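Local coordinates for protein trehalose operon transcriptional repressor (Bacillus subtilis, PDB 2OGG) that represses the trehalose operon as a DNA-binding transcription regulator and binds trehalose-6-phosphate, the present chain being its effector-binding domain, at residues 22-25 with 26-30; 74-77 with 78-82; 97-100 with 101-105; 122-125 with 126-130. All coordinates share one frame; numbering follows the deposited sequence.

The four contacts follow one another along the chain within the UTRA effector-binding domain, built on an antiparallel sheet. Contacts 1 and 2 are N-capped turns of helices 23-29 and 75-83, contact 3 leads from strand 87-98 into helix 101-106, and contact 4 is the turn between hairpin strands 114-124 and 129-138. Contact 4 touches contact 1, through R30 and L129, and contact 2, through F130 and I79, its centre about 16 Å from each of theirs. Contact 3 touches none of the others; its nearest atoms come within about 7 Å of contact 1, while it lies across the chain's centre from contacts 2 and 4. Helix starts and a hairpin turn are thus set around one sheet.

Contact 1 of 4, residues 22-25 with 26-30; sequences SELI and QKQLR
With chi1 of I25 at -64°, its CG2 branch stands opposite the backbone N, and L29 swings its CG to the same side of its own backbone (chi1 -155°), which lays the two aliphatic chains side by side and pointing one way. I25 CG2 meets L29 CD2 at 3.8 Å, methyl against methyl one helical turn apart. Branched hydrocarbon suits both places, since both residues are buried and pack on Y57 and Y132 of the sheet. Next to them L24 and Q28 approach at a slant, L24 CD1 lying 3.8 Å from Q28 CG. Q28 offers its methylene groups to the leucine and keeps its amide for a second task, OE1 being hydrogen-bonded to the hydroxyl of Y121. Main-chain bonds from residue i to i+4 run throughout, among them L29 N to I25 O at 2.8 Å. At the first turn Q26 N reaches S22 O at 2.9 Å; Q26 NE2 adds a weak bond to that same oxygen and has its stronger partner in P21 O. Serine fits the N-cap because its short side chain can fold back: S22 OG accepts from I25 N, though weakly, at 3.5 Å. R30, with positive phi, leaves the helical path. This is the pattern of a short, N-capped amphipathic helix, here laid with its I25 and L29 side against the UTRA sheet.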
loop_
_atom_site.group_PDB
_atom_site.type_symbol
_atom_site.label_atom_id
_atom_site.label_comp_id
_atom_site.label_asym_id
_atom_site.label_seq_id
_atom_site.Cartn_x
_atom_site.Cartn_y
_atom_site.Cartn_z
ATOM N N SER A 22 -9.157 14.968 27.050
ATOM C CA SER A 22 -8.135 15.846 27.631
ATOM C C SER A 22 -7.658 16.759 26.512
ATOM O O SER A 22 -8.044 16.578 25.347
ATOM C CB SER A 22 -6.953 15.036 28.187
ATOM O OG SER A 22 -6.278 14.338 27.151
ATOM N N GLU A 23 -6.799 17.719 26.834
ATOM C CA GLU A 23 -6.366 18.626 25.793
ATOM C C GLU A 23 -5.462 17.956 24.766
ATOM O O GLU A 23 -5.475 18.323 23.589
ATOM C CB GLU A 23 -5.764 19.904 26.366
ATOM C CG GLU A 23 -6.770 20.700 27.182
ATOM C CD GLU A 23 -6.187 21.963 27.788
ATOM O OE1 GLU A 23 -5.068 21.909 28.354
ATOM O OE2 GLU A 23 -6.885 22.998 27.753
ATOM N N LEU A 24 -4.719 16.938 25.189
ATOM C CA LEU A 24 -3.899 16.199 24.243
ATOM C C LEU A 24 -4.762 15.396 23.257
ATOM O O LEU A 24 -4.498 15.426 22.055
ATOM C CB LEU A 24 -2.864 15.310 24.937
ATOM C CG LEU A 24 -2.160 14.278 24.027
ATOM C CD1 LEU A 24 -1.199 14.911 22.984
ATOM C CD2 LEU A 24 -1.448 13.187 24.839
ATOM N N ILE A 25 -5.856 14.798 23.731
ATOM C CA ILE A 25 -6.702 14.027 22.832
ATOM C C ILE A 25 -7.566 14.914 21.953
ATOM O O ILE A 25 -7.845 14.566 20.808
ATOM C CB ILE A 25 -7.554 12.967 23.543
ATOM C CG1 ILE A 25 -6.654 11.909 24.182
ATOM C CG2 ILE A 25 -8.479 12.304 22.564
ATOM C CD1 ILE A 25 -5.555 11.371 23.251
ATOM N N GLN A 26 -7.932 16.092 22.445
ATOM C CA GLN A 26 -8.504 17.084 21.547
ATOM C C GLN A 26 -7.607 17.320 20.302
ATOM O O GLN A 26 -8.078 17.248 19.169
ATOM C CB GLN A 26 -8.816 18.386 22.284
ATOM C CG GLN A 26 -10.075 18.291 23.126
ATOM C CD GLN A 26 -10.137 19.365 24.211
ATOM O OE1 GLN A 26 -10.179 20.562 23.920
ATOM N NE2 GLN A 26 -10.124 18.933 25.472
ATOM N N LYS A 27 -6.303 17.483 20.511
ATOM C CA LYS A 27 -5.384 17.661 19.394
ATOM C C LYS A 27 -5.201 16.377 18.558
ATOM O O LYS A 27 -5.398 16.400 17.346
ATOM C CB LYS A 27 -4.038 18.246 19.853
ATOM C CG LYS A 27 -2.904 18.039 18.835
ATOM C CD LYS A 27 -2.147 19.332 18.497
ATOM C CE LYS A 27 -0.825 19.437 19.245
ATOM N NZ LYS A 27 0.044 18.249 18.993
ATOM N N GLN A 28 -4.965 15.245 19.221
ATOM C CA GLN A 28 -4.676 13.980 18.532
ATOM C C GLN A 28 -5.859 13.428 17.744
ATOM O O GLN A 28 -5.693 12.902 16.647
ATOM C CB GLN A 28 -4.186 12.905 19.512
ATOM C CG GLN A 28 -2.788 13.123 20.066
ATOM C CD GLN A 28 -1.692 13.126 19.006
ATOM O OE1 GLN A 28 -1.936 13.419 17.844
ATOM N NE2 GLN A 28 -0.460 12.910 19.438
ATOM N N LEU A 29 -7.061 13.609 18.271
ATOM C CA LEU A 29 -8.256 13.003 17.687
ATOM C C LEU A 29 -9.169 14.028 17.028
ATOM O O LEU A 29 -10.239 13.684 16.561
ATOM C CB LEU A 29 -9.020 12.286 18.793
ATOM C CG LEU A 29 -9.940 11.132 18.480
ATOM C CD1 LEU A 29 -9.257 10.129 17.585
ATOM C CD2 LEU A 29 -10.339 10.501 19.775
ATOM N N ARG A 30 -8.701 15.268 16.923
ATOM C CA ARG A 30 -9.521 16.387 16.466
ATOM C C ARG A 30 -10.929 16.358 17.051
ATOM O O ARG A 30 -11.914 16.457 16.327
ATOM C CB ARG A 30 -9.578 16.435 14.943
ATOM C CG ARG A 30 -8.362 17.066 14.279
ATOM C CD ARG A 30 -8.294 16.597 12.818
ATOM N NE ARG A 30 -7.060 17.023 12.160
ATOM C CZ ARG A 30 -6.559 16.454 11.061
ATOM N NH1 ARG A 30 -7.177 15.425 10.495
ATOM N NH2 ARG A 30 -5.427 16.902 10.544
#

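Contact 2 of 4, residues 74-77 with 78-82; sequences SIYE and YIEGE. With SO4 (sulfate ion), chain C.
I75 and I79 lie side by side, CG2 against CD1 at 3.7 Å, and with the next pair form the tight part of the contact: Y76 takes E80 CG over one face of its ring, a CH-pi contact with the carbon 3.8 Å from the centroid. E80 bends at chi2 (-67°), bringing its carboxylate within 15° of the ring plane while OE2 makes a salt bridge to R150 of the fourth subunit. In the first turn Y78 N binds S74 O weakly at 3.3 Å, and at the N-cap S74 OG accepts from E77 N at 2.8 Å and donates to the sulfate. That ion, probably from the crystallisation liquor, is held further by I75 N, 2.7 Å from its O4, by Y76 N at O2, and by R42 and R44; a helix start with two arginines suits an anion, and the site may resemble that for the effector's phosphate. The looser side carries the partly exposed E77, Y78 and G81 and the exposed E82, with Y78 OH bonded to H65 O. Helix 75-83 sits with I75 on V40 of strand 37-46 and I79 on I87 and F130 of strands 87-98 and 129-138, while E77 OE2 reaches L85 N of the second subunit.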
loop_
_atom_site.group_PDB
_atom_site.type_symbol
_atom_site.label_atom_id
_atom_site.label_comp_id
_atom_site.label_asym_id
_atom_site.label_seq_id
_atom_site.Cartn_x
_atom_site.Cartn_y
_atom_site.Cartn_z
ATOM N N SER A 74 -9.996 -8.180 21.140
ATOM C CA SER A 74 -9.453 -7.291 20.120
ATOM C C SER A 74 -10.347 -6.110 19.884
ATOM O O SER A 74 -11.533 -6.271 19.609
ATOM C CB SER A 74 -9.233 -8.012 18.799
ATOM O OG SER A 74 -9.061 -7.080 17.752
ATOM N N ILE A 75 -9.797 -4.918 20.047
ATOM C CA ILE A 75 -10.547 -3.720 19.720
ATOM C C ILE A 75 -10.610 -3.540 18.209
ATOM O O ILE A 75 -11.602 -3.057 17.666
ATOM C CB ILE A 75 -9.893 -2.515 20.309
ATOM C CG1 ILE A 75 -9.884 -2.656 21.825
ATOM C CG2 ILE A 75 -10.608 -1.243 19.825
ATOM C CD1 ILE A 75 -9.531 -1.348 22.587
ATOM N N TYR A 76 -9.565 -3.970 17.520
ATOM C CA TYR A 76 -9.557 -3.865 16.074
ATOM C C TYR A 76 -10.697 -4.698 15.471
ATOM O O TYR A 76 -11.553 -4.169 14.762
ATOM C CB TYR A 76 -8.205 -4.309 15.511
ATOM C CG TYR A 76 -8.226 -4.541 14.030
ATOM C CD1 TYR A 76 -7.950 -3.506 13.150
ATOM C CD2 TYR A 76 -8.385 -5.825 13.505
ATOM C CE1 TYR A 76 -7.923 -3.713 11.791
ATOM C CE2 TYR A 76 -8.298 -6.056 12.138
ATOM C CZ TYR A 76 -8.145 -4.972 11.288
ATOM O OH TYR A 76 -8.058 -5.153 9.943
ATOM N N GLU A 77 -10.769 -5.970 15.841
ATOM C CA GLU A 77 -11.814 -6.843 15.319
ATOM C C GLU A 77 -13.196 -6.318 15.663
ATOM O O GLU A 77 -14.069 -6.227 14.794
ATOM C CB GLU A 77 -11.614 -8.287 15.797
ATOM C CG GLU A 77 -10.447 -8.969 15.112
ATOM C CD GLU A 77 -10.179 -10.350 15.653
ATOM O OE1 GLU A 77 -10.703 -10.638 16.743
ATOM O OE2 GLU A 77 -9.500 -11.163 14.965
ATOM N N TYR A 78 -13.340 -5.756 16.855
ATOM C CA TYR A 78 -14.634 -5.245 17.246
ATOM C C TYR A 78 -15.060 -4.084 16.394
ATOM O O TYR A 78 -16.249 -3.907 16.111
ATOM C CB TYR A 78 -14.642 -4.819 18.691
ATOM C CG TYR A 78 -15.960 -4.249 19.090
ATOM C CD1 TYR A 78 -17.079 -5.067 19.253
ATOM C CD2 TYR A 78 -16.083 -2.896 19.388
ATOM C CE1 TYR A 78 -18.300 -4.535 19.708
ATOM C CE2 TYR A 78 -17.297 -2.347 19.776
ATOM C CZ TYR A 78 -18.404 -3.159 19.910
ATOM O OH TYR A 78 -19.585 -2.586 20.307
ATOM N N ILE A 79 -14.137 -3.146 16.254
ATOM C CA ILE A 79 -14.357 -1.961 15.434
ATOM C C ILE A 79 -14.605 -2.251 13.969
ATOM O O ILE A 79 -15.588 -1.798 13.414
ATOM C CB ILE A 79 -13.213 -0.973 15.617
ATOM C CG1 ILE A 79 -13.300 -0.418 17.035
ATOM C CG2 ILE A 79 -13.302 0.125 14.603
ATOM C CD1 ILE A 79 -12.451 0.765 17.287
ATOM N N GLU A 80 -13.792 -3.112 13.374
ATOM C CA GLU A 80 -14.043 -3.552 12.013
ATOM C C GLU A 80 -15.410 -4.223 11.894
ATOM O O GLU A 80 -16.123 -4.051 10.899
ATOM C CB GLU A 80 -12.960 -4.518 11.574
ATOM C CG GLU A 80 -11.602 -3.873 11.367
ATOM C CD GLU A 80 -11.606 -2.913 10.193
ATOM O OE1 GLU A 80 -11.936 -3.353 9.065
ATOM O OE2 GLU A 80 -11.293 -1.717 10.404
ATOM N N GLY A 81 -15.817 -4.919 12.947
ATOM C CA GLY A 81 -17.080 -5.640 12.896
ATOM C C GLY A 81 -18.260 -4.696 12.819
ATOM O O GLY A 81 -19.252 -4.996 12.140
ATOM N N GLU A 82 -18.145 -3.547 13.493
ATOM C CA GLU A 82 -19.246 -2.583 13.633
ATOM C C GLU A 82 -19.265 -1.627 12.476
ATOM O O GLU A 82 -20.324 -1.230 12.042
ATOM C CB GLU A 82 -19.137 -1.759 14.926
ATOM C CG GLU A 82 -19.278 -2.574 16.206
ATOM C CD GLU A 82 -20.572 -3.375 16.253
ATOM O OE1 GLU A 82 -21.643 -2.739 16.224
ATOM O OE2 GLU A 82 -20.519 -4.629 16.331
HETATM S S SO4 C . -6.366 -4.806 19.317
HETATM O O1 SO4 C . -6.257 -3.462 18.768
HETATM O O2 SO4 C . -7.054 -5.693 18.399
HETATM O O3 SO4 C . -5.068 -5.423 19.520
HETATM O O4 SO4 C . -7.111 -4.671 20.553
#

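Contact 3 of 4, residues 97-100 with 101-105; sequences EPCT and DEDRE
T100 OG1 is gripped from two directions: it accepts from D103 N at 3.2 Å and passes its own proton to a water molecule. The bond from D103 N is nearly straight, 163° at the hydrogen. A chi1 of 59° sets the hydroxyl between the backbone N and the carbonyl carbon of T100, the position from which it can face the first turn of the helix. The water continues the network, donating to D103 OD1 at 2.9 Å and to E102 OE1 at 2.8 Å, and thereby ties three side chains together. In return D103 OD2 receives T100 N, a weak bond of 3.4 Å. Side chain to backbone in both directions, between the N-cap and the third residue after it, is the capping box, and here it starts helix 101-106 directly after strand 87-98 of the UTRA domain. Threonine and aspartate suit it: each is short enough to reach the other's amide, and a carboxylate at a helix N-terminus probably gains from the helix dipole. D103 OD2 also forms a salt bridge with R136, and E102 OE1 one with K55, so both acids are probably held in their charged form. R104 N is shared between T100 O at 3.3 Å and D101 O at 2.9 Å. The bent R104 side chain brings NH1 to within 3.4 Å of C99 CB, approaching obliquely to the guanidinium. C99 and D103 both rest on M115 and L109, on the less polar side of this junction.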
loop_
_atom_site.group_PDB
_atom_site.type_symbol
_atom_site.label_atom_id
_atom_site.label_comp_id
_atom_site.label_asym_id
_atom_site.label_seq_id
_atom_site.Cartn_x
_atom_site.Cartn_y
_atom_site.Cartn_z
ATOM N N GLU A 97 10.837 7.663 21.402
ATOM C CA GLU A 97 10.621 8.640 22.450
ATOM C C GLU A 97 11.239 8.187 23.766
ATOM O O GLU A 97 11.391 6.998 24.007
ATOM C CB GLU A 97 9.110 8.880 22.629
ATOM C CG GLU A 97 8.405 9.363 21.357
ATOM C CD GLU A 97 6.986 9.862 21.597
ATOM O OE1 GLU A 97 6.419 9.575 22.673
ATOM O OE2 GLU A 97 6.451 10.579 20.723
ATOM N N PRO A 98 11.640 9.147 24.605
ATOM C CA PRO A 98 12.017 8.815 25.968
ATOM C C PRO A 98 10.847 8.139 26.667
ATOM O O PRO A 98 9.693 8.445 26.378
ATOM C CB PRO A 98 12.250 10.190 26.602
ATOM C CG PRO A 98 12.631 11.066 25.464
ATOM C CD PRO A 98 11.812 10.584 24.314
ATOM N N CYS A 99 11.142 7.244 27.595
ATOM C CA CYS A 99 10.108 6.669 28.448
ATOM C C CYS A 99 9.510 7.726 29.368
ATOM O O CYS A 99 10.221 8.584 29.891
ATOM C CB CYS A 99 10.687 5.538 29.296
ATOM S SG CYS A 99 10.984 4.019 28.371
ATOM N N THR A 100 8.233 7.554 29.689
ATOM C CA THR A 100 7.521 8.492 30.551
ATOM C C THR A 100 7.244 7.814 31.889
ATOM O O THR A 100 7.410 6.602 32.009
ATOM C CB THR A 100 6.165 8.798 29.921
ATOM O OG1 THR A 100 5.468 7.568 29.786
ATOM C CG2 THR A 100 6.335 9.439 28.535
ATOM N N ASP A 101 6.670 8.546 32.840
ATOM C CA ASP A 101 6.323 7.929 34.123
ATOM C C ASP A 101 5.270 6.823 33.947
ATOM O O ASP A 101 5.452 5.703 34.413
ATOM C CB ASP A 101 5.886 8.975 35.152
ATOM C CG ASP A 101 6.875 10.124 35.265
ATOM O OD1 ASP A 101 7.168 10.735 34.220
ATOM O OD2 ASP A 101 7.383 10.404 36.379
ATOM N N GLU A 102 4.287 7.067 33.092
ATOM C CA GLU A 102 3.266 6.067 32.844
ATOM C C GLU A 102 3.860 4.746 32.332
ATOM O O GLU A 102 3.469 3.655 32.770
ATOM C CB GLU A 102 2.230 6.615 31.877
ATOM C CG GLU A 102 1.103 5.655 31.598
ATOM C CD GLU A 102 0.220 6.156 30.487
ATOM O OE1 GLU A 102 0.780 6.503 29.421
ATOM O OE2 GLU A 102 -1.005 6.309 30.719
ATOM N N ASP A 103 4.848 4.863 31.450
ATOM C CA ASP A 103 5.610 3.715 30.938
ATOM C C ASP A 103 6.322 2.895 32.045
ATOM O O ASP A 103 6.465 1.682 31.941
ATOM C CB ASP A 103 6.646 4.191 29.896
ATOM C CG ASP A 103 6.004 4.663 28.577
ATOM O OD1 ASP A 103 4.793 4.416 28.375
ATOM O OD2 ASP A 103 6.720 5.260 27.734
ATOM N N ARG A 104 6.838 3.552 33.067
ATOM C CA ARG A 104 7.624 2.830 34.049
ATOM C C ARG A 104 6.767 2.181 35.126
ATOM O O ARG A 104 7.135 1.148 35.689
ATOM C CB ARG A 104 8.683 3.741 34.653
ATOM C CG ARG A 104 9.589 4.339 33.605
ATOM C CD ARG A 104 10.702 5.149 34.228
ATOM N NE ARG A 104 11.988 4.638 33.768
ATOM C CZ ARG A 104 12.697 5.150 32.766
ATOM N NH1 ARG A 104 12.327 6.297 32.199
ATOM N NH2 ARG A 104 13.818 4.544 32.383
ATOM N N GLU A 105 5.594 2.755 35.372
ATOM C CA GLU A 105 4.657 2.163 36.319
ATOM C C GLU A 105 4.113 0.872 35.748
ATOM O O GLU A 105 4.057 -0.137 36.437
ATOM C CB GLU A 105 3.478 3.091 36.564
ATOM C CG GLU A 105 3.707 4.153 37.582
ATOM C CD GLU A 105 2.396 4.656 38.108
ATOM O OE1 GLU A 105 1.362 4.321 37.478
ATOM O OE2 GLU A 105 2.384 5.246 39.214
HETATM O O HOH W 1 3.350 6.981 28.554
#

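Contact 4 of 4, residues 122-125 with 126-130; sequences VFLE and DTSLF
F123 and L129, an antiparallel non-hydrogen-bonded pair, put their side chains on one face of the sheet, where they slant across each other. L129 CD1 stands over the centre of the F123 ring, 4.3 Å above its plane, while the T127 carbonyl oxygen lies at the ring edge. With chi1 at 176°, L129 carries its branched end over the F123 ring, and the same CD1 comes within 3.3 Å of V122 O. L124 and F130 meet differently, at about a right angle: L124 CG sits 3.6 Å from F130 CB, and CD2 approaches the F130 ring obliquely. Leucine and phenylalanine suit these buried positions beside H62 and V63.

The hairpin is closed by backbone bonds from F130 N to V122 O and from L124 N to S128 O, both 2.9 Å long. Beyond them the chain reverses in a type I turn from L124 to T127, closed by T127 N to L124 O at 2.9 Å. T127 has positive phi, in keeping with a type I turn followed by a G1 beta bulge at T127 and S128. The exposed D126 and the partly exposed S128 add a polar link, S128 OG donating to D126 OD2 at 3.0 Å from above the carboxylate plane. With E125, D126 and T127 exposed at the turn, the chemistry implies that backbone bonds fix the register, apolar packing fills both faces beside it, and polar groups are left to the turn.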
loop_
_atom_site.group_PDB
_atom_site.type_symbol
_atom_site.label_atom_id
_atom_site.label_comp_id
_atom_site.label_asym_id
_atom_site.label_seq_id
_atom_site.Cartn_x
_atom_site.Cartn_y
_atom_site.Cartn_z
ATOM N N VAL A 122 -7.005 6.748 12.233
ATOM C CA VAL A 122 -7.928 6.055 11.333
ATOM C C VAL A 122 -9.074 6.988 10.940
ATOM O O VAL A 122 -9.521 7.781 11.763
ATOM C CB VAL A 122 -8.469 4.811 12.025
ATOM C CG1 VAL A 122 -9.145 3.871 11.047
ATOM C CG2 VAL A 122 -7.352 4.119 12.735
ATOM N N PHE A 123 -9.322 7.105 9.637
ATOM C CA PHE A 123 -10.307 8.044 9.091
ATOM C C PHE A 123 -11.486 7.281 8.446
ATOM O O PHE A 123 -11.340 6.122 8.023
ATOM C CB PHE A 123 -9.649 8.886 8.007
ATOM C CG PHE A 123 -8.601 9.831 8.506
ATOM C CD1 PHE A 123 -8.892 11.194 8.651
ATOM C CD2 PHE A 123 -7.288 9.392 8.701
ATOM C CE1 PHE A 123 -7.895 12.092 9.076
ATOM C CE2 PHE A 123 -6.296 10.261 9.136
ATOM C CZ PHE A 123 -6.588 11.629 9.289
ATOM N N LEU A 124 -12.640 7.931 8.341
ATOM C CA LEU A 124 -13.809 7.279 7.752
ATOM C C LEU A 124 -14.000 7.668 6.286
ATOM O O LEU A 124 -13.405 8.626 5.795
ATOM C CB LEU A 124 -15.075 7.604 8.544
ATOM C CG LEU A 124 -15.001 7.495 10.066
ATOM C CD1 LEU A 124 -16.252 8.108 10.681
ATOM C CD2 LEU A 124 -14.878 6.051 10.476
ATOM N N GLU A 125 -14.911 6.973 5.617
ATOM C CA GLU A 125 -15.218 7.270 4.237
ATOM C C GLU A 125 -15.661 8.723 4.089
ATOM O O GLU A 125 -15.321 9.379 3.108
ATOM C CB GLU A 125 -16.282 6.316 3.719
ATOM C CG GLU A 125 -15.979 5.779 2.328
ATOM C CD GLU A 125 -16.152 4.268 2.248
ATOM O OE1 GLU A 125 -17.315 3.806 2.228
ATOM O OE2 GLU A 125 -15.124 3.545 2.238
ATOM N N ASP A 126 -16.289 9.272 5.122
ATOM C CA ASP A 126 -16.805 10.647 5.044
ATOM C C ASP A 126 -15.718 11.703 5.304
ATOM O O ASP A 126 -15.991 12.908 5.262
ATOM C CB ASP A 126 -17.998 10.839 5.992
ATOM C CG ASP A 126 -17.590 11.391 7.343
ATOM O OD1 ASP A 126 -17.049 12.511 7.373
ATOM O OD2 ASP A 126 -17.968 10.815 8.374
ATOM N N THR A 127 -14.541 11.242 5.731
ATOM C CA THR A 127 -13.349 12.086 5.797
ATOM C C THR A 127 -12.886 12.444 7.200
ATOM O O THR A 127 -11.822 13.029 7.376
ATOM C CB THR A 127 -13.523 13.365 4.981
ATOM O OG1 THR A 127 -12.279 13.687 4.369
ATOM C CG2 THR A 127 -14.010 14.551 5.854
ATOM N N SER A 128 -13.676 12.077 8.201
ATOM C CA SER A 128 -13.389 12.450 9.578
ATOM C C SER A 128 -12.405 11.511 10.290
ATOM O O SER A 128 -12.304 10.338 9.967
ATOM C CB SER A 128 -14.691 12.530 10.360
ATOM O OG SER A 128 -15.512 11.438 9.993
ATOM N N LEU A 129 -11.552 12.107 11.118
ATOM C CA LEU A 129 -10.630 11.379 11.962
ATOM C C LEU A 129 -11.512 10.767 13.018
ATOM O O LEU A 129 -12.210 11.468 13.715
ATOM C CB LEU A 129 -9.659 12.352 12.628
ATOM C CG LEU A 129 -8.659 11.778 13.632
ATOM C CD1 LEU A 129 -8.113 10.451 13.180
ATOM C CD2 LEU A 129 -7.517 12.773 13.872
ATOM N N PHE A 130 -11.504 9.450 13.117
ATOM C CA PHE A 130 -12.431 8.768 14.003
ATOM C C PHE A 130 -11.746 8.054 15.165
ATOM O O PHE A 130 -12.357 7.851 16.201
ATOM C CB PHE A 130 -13.236 7.777 13.170
ATOM C CG PHE A 130 -13.539 6.508 13.877
ATOM C CD1 PHE A 130 -14.565 6.445 14.820
ATOM C CD2 PHE A 130 -12.829 5.371 13.588
ATOM C CE1 PHE A 130 -14.820 5.276 15.527
ATOM C CE2 PHE A 130 -13.115 4.174 14.247
ATOM C CZ PHE A 130 -14.109 4.135 15.232
#